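Local atomic coordinates of glutathione S-transferase (Vibrio parahaemolyticus, PDB entry 7MIQ), a protein that probably catalyses the conjugation of glutathione to electrophilic compounds, as a dimeric glutathione transferase of the Gtt2 class. Residues Gln93-Met96 and Trp97-Val101; Trp130-Glu133 and Ser134-Val138; Leu145-Arg148 and Leu149-Ser152; Arg191-Glu194 and Gln195-Arg199. All blocks are in the same frame, centred on the assembly; numbering follows the deposited sequence.

Interaction 1. Residues Gln93-Met96 and Trp97-Val101; sequences QVEM and WHRVV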
loop_
_atom_site.group_PDB
_atom_site.type_symbol
_atom_site.label_atom_id
_atom_site.label_comp_id
_atom_site.label_asym_id
_atom_site.label_seq_id
_atom_site.Cartn_x
_atom_site.Cartn_y
_atom_site.Cartn_z
ATOM N N GLN A 93 -5.718 -12.404 -1.329
ATOM C CA GLN A 93 -6.917 -11.594 -1.525
ATOM C C GLN A 93 -6.964 -10.435 -0.535
ATOM O O GLN A 93 -7.426 -9.338 -0.875
ATOM C CB GLN A 93 -8.164 -12.472 -1.402
ATOM C CG GLN A 93 -8.319 -13.463 -2.545
ATOM C CD GLN A 93 -9.409 -14.488 -2.291
ATOM O OE1 GLN A 93 -9.675 -14.862 -1.147
ATOM N NE2 GLN A 93 -10.046 -14.951 -3.361
ATOM N N VAL A 94 -6.488 -10.656 0.692
ATOM C CA VAL A 94 -6.376 -9.558 1.650
ATOM C C VAL A 94 -5.441 -8.483 1.111
ATOM O O VAL A 94 -5.774 -7.292 1.103
ATOM C CB VAL A 94 -5.910 -10.081 3.021
ATOM C CG1 VAL A 94 -5.377 -8.935 3.882
ATOM C CG2 VAL A 94 -7.056 -10.783 3.735
ATOM N N GLU A 95 -4.258 -8.895 0.638
ATOM C CA GLU A 95 -3.309 -7.942 0.067
ATOM C C GLU A 95 -3.924 -7.195 -1.108
ATOM O O GLU A 95 -3.808 -5.965 -1.201
ATOM C CB GLU A 95 -2.033 -8.667 -0.372
ATOM C CG GLU A 95 -0.892 -7.734 -0.770
ATOM C CD GLU A 95 -0.234 -7.079 0.427
ATOM O OE1 GLU A 95 0.085 -7.801 1.395
ATOM O OE2 GLU A 95 -0.046 -5.847 0.404
ATOM N N MET A 96 -4.596 -7.923 -2.006
ATOM C CA MET A 96 -5.219 -7.294 -3.168
ATOM C C MET A 96 -6.270 -6.272 -2.751
ATOM O O MET A 96 -6.218 -5.106 -3.163
ATOM C CB MET A 96 -5.841 -8.362 -4.069
ATOM C CG MET A 96 -6.786 -7.800 -5.116
ATOM S SD MET A 96 -7.502 -9.071 -6.181
ATOM C CE MET A 96 -8.378 -10.090 -4.997
ATOM N N TRP A 97 -7.245 -6.693 -1.941
ATOM C CA TRP A 97 -8.338 -5.789 -1.594
ATOM C C TRP A 97 -7.890 -4.684 -0.644
ATOM O O TRP A 97 -8.457 -3.585 -0.671
ATOM C CB TRP A 97 -9.504 -6.573 -0.997
ATOM C CG TRP A 97 -10.371 -7.178 -2.059
ATOM C CD1 TRP A 97 -10.386 -8.479 -2.470
ATOM C CD2 TRP A 97 -11.329 -6.488 -2.871
ATOM N NE1 TRP A 97 -11.305 -8.643 -3.483
ATOM C CE2 TRP A 97 -11.897 -7.436 -3.745
ATOM C CE3 TRP A 97 -11.764 -5.160 -2.938
ATOM C CZ2 TRP A 97 -12.881 -7.098 -4.674
ATOM C CZ3 TRP A 97 -12.743 -4.826 -3.863
ATOM C CH2 TRP A 97 -13.289 -5.791 -4.717
ATOM N N HIS A 98 -6.888 -4.944 0.202
ATOM C CA HIS A 98 -6.372 -3.872 1.048
ATOM C C HIS A 98 -5.821 -2.739 0.197
ATOM O O HIS A 98 -6.120 -1.567 0.443
ATOM C CB HIS A 98 -5.292 -4.391 2.003
ATOM C CG HIS A 98 -5.275 -3.687 3.325
ATOM N ND1 HIS A 98 -4.401 -4.019 4.338
ATOM C CD2 HIS A 98 -6.038 -2.674 3.803
ATOM C CE1 HIS A 98 -4.620 -3.236 5.381
ATOM N NE2 HIS A 98 -5.612 -2.413 5.084
ATOM N N ARG A 99 -5.048 -3.075 -0.836
ATOM C CA ARG A 99 -4.448 -2.050 -1.683
ATOM C C ARG A 99 -5.498 -1.335 -2.525
ATOM O O ARG A 99 -5.404 -0.120 -2.741
ATOM C CB ARG A 99 -3.370 -2.682 -2.561
ATOM C CG ARG A 99 -2.154 -3.092 -1.749
ATOM C CD ARG A 99 -1.115 -3.870 -2.534
ATOM N NE ARG A 99 0.114 -3.938 -1.750
ATOM C CZ ARG A 99 1.077 -3.027 -1.800
ATOM N NH1 ARG A 99 1.039 -2.027 -2.664
ATOM N NH2 ARG A 99 2.101 -3.117 -0.955
ATOM N N VAL A 100 -6.505 -2.066 -3.005
ATOM C CA VAL A 100 -7.587 -1.437 -3.763
ATOM C C VAL A 100 -8.335 -0.438 -2.887
ATOM O O VAL A 100 -8.554 0.717 -3.278
ATOM C CB VAL A 100 -8.531 -2.508 -4.337
ATOM C CG1 VAL A 100 -9.796 -1.868 -4.870
ATOM C CG2 VAL A 100 -7.831 -3.296 -5.438
ATOM N N VAL A 101 -8.725 -0.859 -1.679
ATOM C CA VAL A 101 -9.449 0.042 -0.780
ATOM C C VAL A 101 -8.575 1.234 -0.385
ATOM O O VAL A 101 -9.054 2.372 -0.303
ATOM C CB VAL A 101 -9.960 -0.726 0.457
ATOM C CG1 VAL A 101 -10.476 0.239 1.516
ATOM C CG2 VAL A 101 -11.058 -1.716 0.065
HETATM O O HOH W 1 2.215 -4.632 1.460
#
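Glu95 and Arg99, one turn apart, meet through a salt bridge on the flank of helix 88-114 that faces the second subunit. From CB, the Arg99 chain sets out with CG anti to its carbonyl carbon (chi1 -70°), back along the preceding turn: CB and CG pass beside Glu95 O, CG at 3.4 Å, and CD lies 3.7 Å from Glu95 OE2. Arg99 NE then donates to Glu95 OE2 over 2.9 Å, almost in the guanidinium plane, on that oxygen's anti lone pair; carboxylate and guanidinium planes are 37° apart. At the tip, Arg99 NH2 donates to a water 2.9 Å away that also bonds Glu95 OE2. NH1 instead turns to Glu102 of the second subunit, and Glu95 OE1 to Arg71 there, in a charged network across the interface of the glutathione transferase dimer. On another flank of this helix, part of the helical domain of the fold, Met96 runs side by side with Trp97 in a Met-aromatic contact. Met96 SD lies obliquely 5.0 Å from the centroid of the Trp97 five-membered ring, and the bend at chi3 brings Met96 CE within 3.6 Å of Trp97 CD1. The ring edge at CD1 also approaches Gln93 O, acceptor of the Trp97 N bond.

Interaction 2. Residues Trp130-Glu133 and Ser134-Val138; sequences WGEE and SKSRV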
loop_
_atom_site.group_PDB
_atom_site.type_symbol
_atom_site.label_atom_id
_atom_site.label_comp_id
_atom_site.label_asym_id
_atom_site.label_seq_id
_atom_site.Cartn_x
_atom_site.Cartn_y
_atom_site.Cartn_z
ATOM N N TRP A 130 -7.952 19.780 -6.868
ATOM C CA TRP A 130 -7.467 18.437 -6.574
ATOM C C TRP A 130 -8.351 17.748 -5.542
ATOM O O TRP A 130 -8.618 16.546 -5.652
ATOM C CB TRP A 130 -6.016 18.488 -6.094
ATOM C CG TRP A 130 -5.436 17.138 -5.765
ATOM C CD1 TRP A 130 -4.885 16.750 -4.577
ATOM C CD2 TRP A 130 -5.360 15.995 -6.632
ATOM N NE1 TRP A 130 -4.467 15.443 -4.651
ATOM C CE2 TRP A 130 -4.747 14.957 -5.902
ATOM C CE3 TRP A 130 -5.748 15.752 -7.954
ATOM C CZ2 TRP A 130 -4.515 13.697 -6.449
ATOM C CZ3 TRP A 130 -5.517 14.499 -8.494
ATOM C CH2 TRP A 130 -4.906 13.488 -7.742
ATOM N N GLY A 131 -8.814 18.492 -4.536
ATOM C CA GLY A 131 -9.754 17.924 -3.585
ATOM C C GLY A 131 -11.049 17.490 -4.243
ATOM O O GLY A 131 -11.601 16.437 -3.915
ATOM N N GLU A 132 -11.546 18.292 -5.188
ATOM C CA GLU A 132 -12.746 17.916 -5.926
ATOM C C GLU A 132 -12.487 16.710 -6.819
ATOM O O GLU A 132 -13.349 15.833 -6.955
ATOM C CB GLU A 132 -13.245 19.101 -6.756
ATOM C CG GLU A 132 -14.546 18.837 -7.497
ATOM C CD GLU A 132 -15.730 18.668 -6.562
ATOM O OE1 GLU A 132 -15.665 19.168 -5.418
ATOM O OE2 GLU A 132 -16.725 18.032 -6.970
ATOM N N GLU A 133 -11.310 16.653 -7.444
ATOM C CA GLU A 133 -10.950 15.475 -8.225
ATOM C C GLU A 133 -10.825 14.248 -7.331
ATOM O O GLU A 133 -11.280 13.155 -7.693
ATOM C CB GLU A 133 -9.648 15.731 -8.987
ATOM C CG GLU A 133 -9.079 14.514 -9.700
ATOM C CD GLU A 133 -9.997 13.981 -10.784
ATOM O OE1 GLU A 133 -10.840 14.751 -11.290
ATOM O OE2 GLU A 133 -9.874 12.785 -11.128
ATOM N N SER A 134 -10.227 14.414 -6.148
ATOM C CA SER A 134 -10.098 13.300 -5.218
ATOM C C SER A 134 -11.462 12.817 -4.740
ATOM O O SER A 134 -11.683 11.610 -4.590
ATOM C CB SER A 134 -9.223 13.708 -4.034
ATOM O OG SER A 134 -7.923 14.074 -4.468
ATOM N N LYS A 135 -12.396 13.745 -4.507
ATOM C CA LYS A 135 -13.736 13.343 -4.086
ATOM C C LYS A 135 -14.445 12.559 -5.182
ATOM O O LYS A 135 -15.140 11.577 -4.898
ATOM C CB LYS A 135 -14.555 14.568 -3.682
ATOM C CG LYS A 135 -15.960 14.227 -3.201
ATOM C CD LYS A 135 -16.640 15.421 -2.554
ATOM C CE LYS A 135 -18.001 15.040 -1.998
ATOM N NZ LYS A 135 -18.618 16.158 -1.230
ATOM N N SER A 136 -14.273 12.971 -6.443
ATOM C CA SER A 136 -14.873 12.236 -7.550
ATOM C C SER A 136 -14.334 10.815 -7.637
ATOM O O SER A 136 -15.060 9.897 -8.034
ATOM C CB SER A 136 -14.629 12.975 -8.868
ATOM O OG SER A 136 -15.146 14.294 -8.809
ATOM N N ARG A 137 -13.068 10.609 -7.267
ATOM C CA ARG A 137 -12.520 9.258 -7.266
ATOM C C ARG A 137 -13.157 8.408 -6.172
ATOM O O ARG A 137 -13.399 7.211 -6.373
ATOM C CB ARG A 137 -11.000 9.309 -7.115
ATOM C CG ARG A 137 -10.296 9.835 -8.365
ATOM C CD ARG A 137 -8.778 9.801 -8.242
ATOM N NE ARG A 137 -8.291 8.517 -7.750
ATOM C CZ ARG A 137 -7.550 8.367 -6.660
ATOM N NH1 ARG A 137 -7.150 9.408 -5.946
ATOM N NH2 ARG A 137 -7.194 7.142 -6.281
ATOM N N VAL A 138 -13.446 9.008 -5.015
ATOM C CA VAL A 138 -14.182 8.297 -3.970
ATOM C C VAL A 138 -15.543 7.853 -4.494
ATOM O O VAL A 138 -15.947 6.696 -4.330
ATOM C CB VAL A 138 -14.325 9.175 -2.715
ATOM C CG1 VAL A 138 -15.248 8.506 -1.704
ATOM C CG2 VAL A 138 -12.966 9.452 -2.096
#
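Trp130 O is gripped twice by Ser134, through the backbone N at 2.7 Å and through OG at 2.8 Å, the two donors arriving from opposite faces of the carbonyl plane. The hydroxyl stands above that plane and the amide is only tilted from it. With its OG set anti to the carbonyl carbon (chi1 -60°), Ser134 folds the hydroxyl back over the previous turn, where it also lies against one face of the Trp130 indole, 3.6 Å from CE2 and offset toward the rim of the ring. The same design recurs two residues on: Ser136 N and Ser136 OG reach Glu132 O from opposite faces, the hydroxyl at 3.0 Å. Serines bonded to the carbonyl four residues back in this way keep their hydroxyls satisfied within helix 127-151, a member of the all-helical C-terminal domain of the glutathione transferase fold. Trp130 stacks its ring on Trp130 of the second subunit, and Gln111 of helix 88-114 touches both Trp130 and Ser134. One turn on from Glu133, the aliphatic part of Arg137 passes it, with CG 3.5 Å from Glu133 O and 4.1 Å from Glu133 OE2. The charged groups are not in contact, Glu133 OE2 being 5.7 Å from Arg137 NE; Arg137 NH2 bonds weakly to Phe103 O. Lys135 runs out extended, and its NZ donates to Leu178 O.

Interaction 3. Residues Leu145-Arg148 and Leu149-Ser152; sequences LDTR and LSES. Unlike the reference sequence in segment 145-148: Thr147 (reference Gln).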
loop_
_atom_site.group_PDB
_atom_site.type_symbol
_atom_site.label_atom_id
_atom_site.label_comp_id
_atom_site.label_asym_id
_atom_site.label_seq_id
_atom_site.Cartn_x
_atom_site.Cartn_y
_atom_site.Cartn_z
ATOM N N LEU A 145 -17.166 -1.077 -4.584
ATOM C CA LEU A 145 -17.221 -1.654 -3.245
ATOM C C LEU A 145 -18.598 -2.234 -2.947
ATOM O O LEU A 145 -18.709 -3.305 -2.340
ATOM C CB LEU A 145 -16.850 -0.598 -2.205
ATOM C CG LEU A 145 -16.773 -1.078 -0.757
ATOM C CD1 LEU A 145 -15.784 -2.227 -0.625
ATOM C CD2 LEU A 145 -16.388 0.084 0.163
ATOM N N ASP A 146 -19.659 -1.535 -3.353
ATOM C CA ASP A 146 -21.006 -2.040 -3.107
ATOM C C ASP A 146 -21.249 -3.351 -3.847
ATOM O O ASP A 146 -21.855 -4.279 -3.298
ATOM C CB ASP A 146 -22.041 -0.995 -3.516
ATOM C CG ASP A 146 -23.451 -1.403 -3.146
ATOM O OD1 ASP A 146 -23.835 -1.228 -1.968
ATOM O OD2 ASP A 146 -24.171 -1.911 -4.027
ATOM N N THR A 147 -20.787 -3.448 -5.096
ATOM C CA THR A 147 -20.967 -4.690 -5.843
ATOM C C THR A 147 -20.200 -5.832 -5.192
ATOM O O THR A 147 -20.707 -6.958 -5.100
ATOM C CB THR A 147 -20.536 -4.501 -7.298
ATOM O OG1 THR A 147 -21.391 -3.536 -7.925
ATOM C CG2 THR A 147 -20.630 -5.815 -8.062
ATOM N N ARG A 148 -18.986 -5.557 -4.708
ATOM C CA ARG A 148 -18.229 -6.566 -3.977
ATOM C C ARG A 148 -19.000 -7.050 -2.755
ATOM O O ARG A 148 -19.103 -8.257 -2.509
ATOM C CB ARG A 148 -16.863 -6.003 -3.573
ATOM C CG ARG A 148 -16.054 -6.920 -2.670
ATOM C CD ARG A 148 -15.826 -8.283 -3.309
ATOM N NE ARG A 148 -14.918 -9.101 -2.513
ATOM C CZ ARG A 148 -14.623 -10.366 -2.775
ATOM N NH1 ARG A 148 -15.161 -11.005 -3.802
ATOM N NH2 ARG A 148 -13.769 -11.010 -1.985
ATOM N N LEU A 149 -19.566 -6.125 -1.981
ATOM C CA LEU A 149 -20.273 -6.517 -0.768
ATOM C C LEU A 149 -21.651 -7.113 -1.042
ATOM O O LEU A 149 -22.303 -7.579 -0.101
ATOM C CB LEU A 149 -20.381 -5.324 0.185
ATOM C CG LEU A 149 -19.013 -4.918 0.754
ATOM C CD1 LEU A 149 -19.075 -3.585 1.487
ATOM C CD2 LEU A 149 -18.476 -6.014 1.671
ATOM N N SER A 150 -22.105 -7.125 -2.296
ATOM C CA SER A 150 -23.285 -7.910 -2.636
ATOM C C SER A 150 -22.950 -9.374 -2.883
ATOM O O SER A 150 -23.855 -10.215 -2.879
ATOM C CB SER A 150 -23.984 -7.328 -3.869
ATOM O OG SER A 150 -23.251 -7.598 -5.050
ATOM N N GLU A 151 -21.672 -9.697 -3.094
ATOM C CA GLU A 151 -21.248 -11.066 -3.343
ATOM C C GLU A 151 -20.371 -11.647 -2.242
ATOM O O GLU A 151 -20.154 -12.864 -2.228
ATOM C CB GLU A 151 -20.493 -11.161 -4.679
ATOM C CG GLU A 151 -19.122 -10.510 -4.660
ATOM C CD GLU A 151 -18.364 -10.683 -5.960
ATOM O OE1 GLU A 151 -18.982 -11.117 -6.955
ATOM O OE2 GLU A 151 -17.148 -10.387 -5.984
ATOM N N SER A 152 -19.867 -10.827 -1.325
ATOM C CA SER A 152 -19.003 -11.279 -0.245
ATOM C C SER A 152 -19.471 -10.641 1.053
ATOM O O SER A 152 -19.865 -9.473 1.066
ATOM C CB SER A 152 -17.533 -10.914 -0.533
ATOM O OG SER A 152 -16.655 -11.418 0.460
#
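Arg148 meets Glu151 and Ser152 with two parts of its guanidinium group. At the edge, Arg148 NH1 donates to Glu151 OE2 over 3.0 Å in a salt bridge that lies in the guanidinium plane, meeting OE2 on its anti side, 32° out of the carboxylate plane; the two flat groups stand 75° apart. Over one face, close to the centre, sits Ser152 CB, 3.7 Å from Arg148 CZ. The bend of the arginine at chi2 (57°) swings the chain forward along the helix to both partners. Arg148 O receives Glu151 N at 3.0 Å and, more weakly, Ser152 N. Further back, Ser150 OG gives a short 2.6 Å bond to Thr147 O, which also accepts from Ser150 N from well above the carbonyl plane. Leu145 and Leu149 lie side by side, Leu145 CG 4.1 Å from Leu149 CD1, on the buried flank beside Ile155. The second shell holds the arginine in place: its NE donates to Ile155 O, and NH2 more weakly to Ala156 O, while Ser152 OG bonds Tyr154 O. The sound i to i+4 bond at Leu149 gives way to i to i+3 bonds at Ser150 and Glu151, with only weak i+4 bonds beside them, the tightening of a last turn where helix 127-151 runs out into the loop that carries Tyr154 and Ile155, within the C-terminal helical domain.

Interaction 4. Residues Arg191-Glu194 and Gln195-Arg199; sequences RWFE and QVSAR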
loop_
_atom_site.group_PDB
_atom_site.type_symbol
_atom_site.label_atom_id
_atom_site.label_comp_id
_atom_site.label_asym_id
_atom_site.label_seq_id
_atom_site.Cartn_x
_atom_site.Cartn_y
_atom_site.Cartn_z
ATOM N N ARG A 191 -25.257 -2.500 4.658
ATOM C CA ARG A 191 -25.358 -3.788 5.348
ATOM C C ARG A 191 -24.043 -4.154 6.023
ATOM O O ARG A 191 -24.010 -4.497 7.211
ATOM C CB ARG A 191 -25.762 -4.879 4.348
ATOM C CG ARG A 191 -26.003 -6.281 4.927
ATOM C CD ARG A 191 -24.721 -7.114 5.119
ATOM N NE ARG A 191 -23.914 -7.232 3.909
ATOM C CZ ARG A 191 -22.660 -7.666 3.889
ATOM N NH1 ARG A 191 -22.033 -8.021 5.000
ATOM N NH2 ARG A 191 -22.014 -7.739 2.726
ATOM N N TRP A 192 -22.955 -4.130 5.254
ATOM C CA TRP A 192 -21.643 -4.476 5.792
ATOM C C TRP A 192 -21.236 -3.513 6.900
ATOM O O TRP A 192 -20.734 -3.937 7.948
ATOM C CB TRP A 192 -20.620 -4.486 4.653
ATOM C CG TRP A 192 -19.178 -4.338 5.068
ATOM C CD1 TRP A 192 -18.314 -5.336 5.420
ATOM C CD2 TRP A 192 -18.432 -3.116 5.143
ATOM N NE1 TRP A 192 -17.080 -4.807 5.725
ATOM C CE2 TRP A 192 -17.128 -3.447 5.560
ATOM C CE3 TRP A 192 -18.744 -1.773 4.899
ATOM C CZ2 TRP A 192 -16.135 -2.481 5.746
ATOM C CZ3 TRP A 192 -17.758 -0.816 5.079
ATOM C CH2 TRP A 192 -16.469 -1.176 5.497
ATOM N N PHE A 193 -21.463 -2.214 6.697
ATOM C CA PHE A 193 -21.070 -1.237 7.707
ATOM C C PHE A 193 -21.881 -1.405 8.988
ATOM O O PHE A 193 -21.332 -1.296 10.091
ATOM C CB PHE A 193 -21.219 0.179 7.160
ATOM C CG PHE A 193 -20.529 1.221 7.996
ATOM C CD1 PHE A 193 -21.167 1.792 9.085
ATOM C CD2 PHE A 193 -19.240 1.619 7.697
ATOM C CE1 PHE A 193 -20.531 2.749 9.857
ATOM C CE2 PHE A 193 -18.598 2.577 8.467
ATOM C CZ PHE A 193 -19.244 3.137 9.548
ATOM N N GLU A 194 -23.186 -1.655 8.865
ATOM C CA GLU A 194 -23.989 -1.945 10.051
ATOM C C GLU A 194 -23.419 -3.139 10.807
ATOM O O GLU A 194 -23.365 -3.139 12.041
ATOM C CB GLU A 194 -25.442 -2.201 9.645
ATOM C CG GLU A 194 -26.362 -2.631 10.786
ATOM C CD GLU A 194 -27.070 -1.462 11.454
ATOM O OE1 GLU A 194 -26.893 -0.310 10.999
ATOM O OE2 GLU A 194 -27.809 -1.696 12.436
ATOM N N GLN A 195 -22.959 -4.149 10.069
ATOM C CA GLN A 195 -22.404 -5.356 10.668
ATOM C C GLN A 195 -21.074 -5.069 11.359
ATOM O O GLN A 195 -20.882 -5.410 12.530
ATOM C CB GLN A 195 -22.240 -6.408 9.568
ATOM C CG GLN A 195 -21.984 -7.821 10.009
ATOM C CD GLN A 195 -22.127 -8.791 8.847
ATOM O OE1 GLN A 195 -22.803 -8.497 7.857
ATOM N NE2 GLN A 195 -21.486 -9.946 8.957
ATOM N N VAL A 196 -20.149 -4.428 10.644
ATOM C CA VAL A 196 -18.816 -4.186 11.188
ATOM C C VAL A 196 -18.870 -3.188 12.341
ATOM O O VAL A 196 -18.217 -3.380 13.374
ATOM C CB VAL A 196 -17.872 -3.716 10.065
ATOM C CG1 VAL A 196 -16.547 -3.253 10.634
ATOM C CG2 VAL A 196 -17.653 -4.838 9.057
ATOM N N SER A 197 -19.653 -2.115 12.194
ATOM C CA SER A 197 -19.714 -1.098 13.240
ATOM C C SER A 197 -20.344 -1.610 14.529
ATOM O O SER A 197 -20.268 -0.918 15.549
ATOM C CB SER A 197 -20.485 0.131 12.749
ATOM O OG SER A 197 -21.872 -0.145 12.661
ATOM N N ALA A 198 -20.960 -2.793 14.509
ATOM C CA ALA A 198 -21.517 -3.407 15.705
ATOM C C ALA A 198 -20.508 -4.252 16.478
ATOM O O ALA A 198 -20.811 -4.676 17.599
ATOM C CB ALA A 198 -22.723 -4.279 15.338
ATOM N N ARG A 199 -19.328 -4.510 15.915
ATOM C CA ARG A 199 -18.339 -5.340 16.589
ATOM C C ARG A 199 -17.797 -4.630 17.826
ATOM O O ARG A 199 -17.662 -3.405 17.854
ATOM C CB ARG A 199 -17.187 -5.685 15.640
ATOM C CG ARG A 199 -17.599 -6.481 14.409
ATOM C CD ARG A 199 -16.419 -6.685 13.449
ATOM N NE ARG A 199 -15.399 -7.568 14.005
ATOM C CZ ARG A 199 -15.369 -8.882 13.827
ATOM N NH1 ARG A 199 -16.285 -9.502 13.100
ATOM N NH2 ARG A 199 -14.395 -9.593 14.391
#
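Arg191 O and Trp192 O accept regular helical bonds from Gln195 N and Val196 N, the latter 2.8 Å long and nearly straight, before the chain leaves the helix through a type I beta turn from Val196 to Arg199. Phe193 O, next in line, takes two donors from Ser197, N at 2.8 Å and OG at 2.9 Å, reaching it from opposite faces of its plane. The Ser197 hydroxyl sits between its own backbone N and carbonyl carbon (chi1 72°), a rotamer that brings OG back to Phe193 O; Ser197 CB lies 3.9 Å from Phe193 CE1. Along one side Arg191 and Gln195 run in the same direction; Arg191 NH1 donates over 3.0 Å to Gln195 OE1, which lies near the guanidinium plane, although the donor stands well above the amide carbonyl plane and the two groups are turned 54° apart. Arg191 NH1 also donates to Glu153 O, Arg191 NH2 to Leu149 O, and Gln195 NE2 to Glu153 OE2. On another side, Val196 CG2 rests over one face of the Trp192 indole in a CH-pi contact, 3.8 Å from the five-membered ring centroid and 3.4 Å from NE1. That nitrogen donates to Asp164 OD1 and so helps fix the ring's rotation. Trp192 and Phe193 both pack on Ile171 of helix 162-177, and Phe193 meets the rings of Tyr168 and Phe183; helix 187-196 is thereby laid against helix 162-177, with the end of helix 127-151 beside its Arg191 flank.

The four contacts follow one another along the C-terminal helical domain, and two junctions join three of them. Interaction 1 touches interaction 3 where Trp97 CZ2 packs 3.5 Å from Arg148 CD, linking helix 88-114 to the end of helix 127-151. Interaction 3 meets interaction 4 where Leu149 CD1 packs 3.6 Å from Trp192 CB, beside the polar link between Leu149 and Arg191. Interaction 2 touches none of the others: its nearest atoms are about 7 Å from interaction 1 and about 8 Å from interaction 3, which is on the same helix. Interactions 1 and 2 both reach the second subunit, whereas no other chain of the assembly touches interactions 3 and 4.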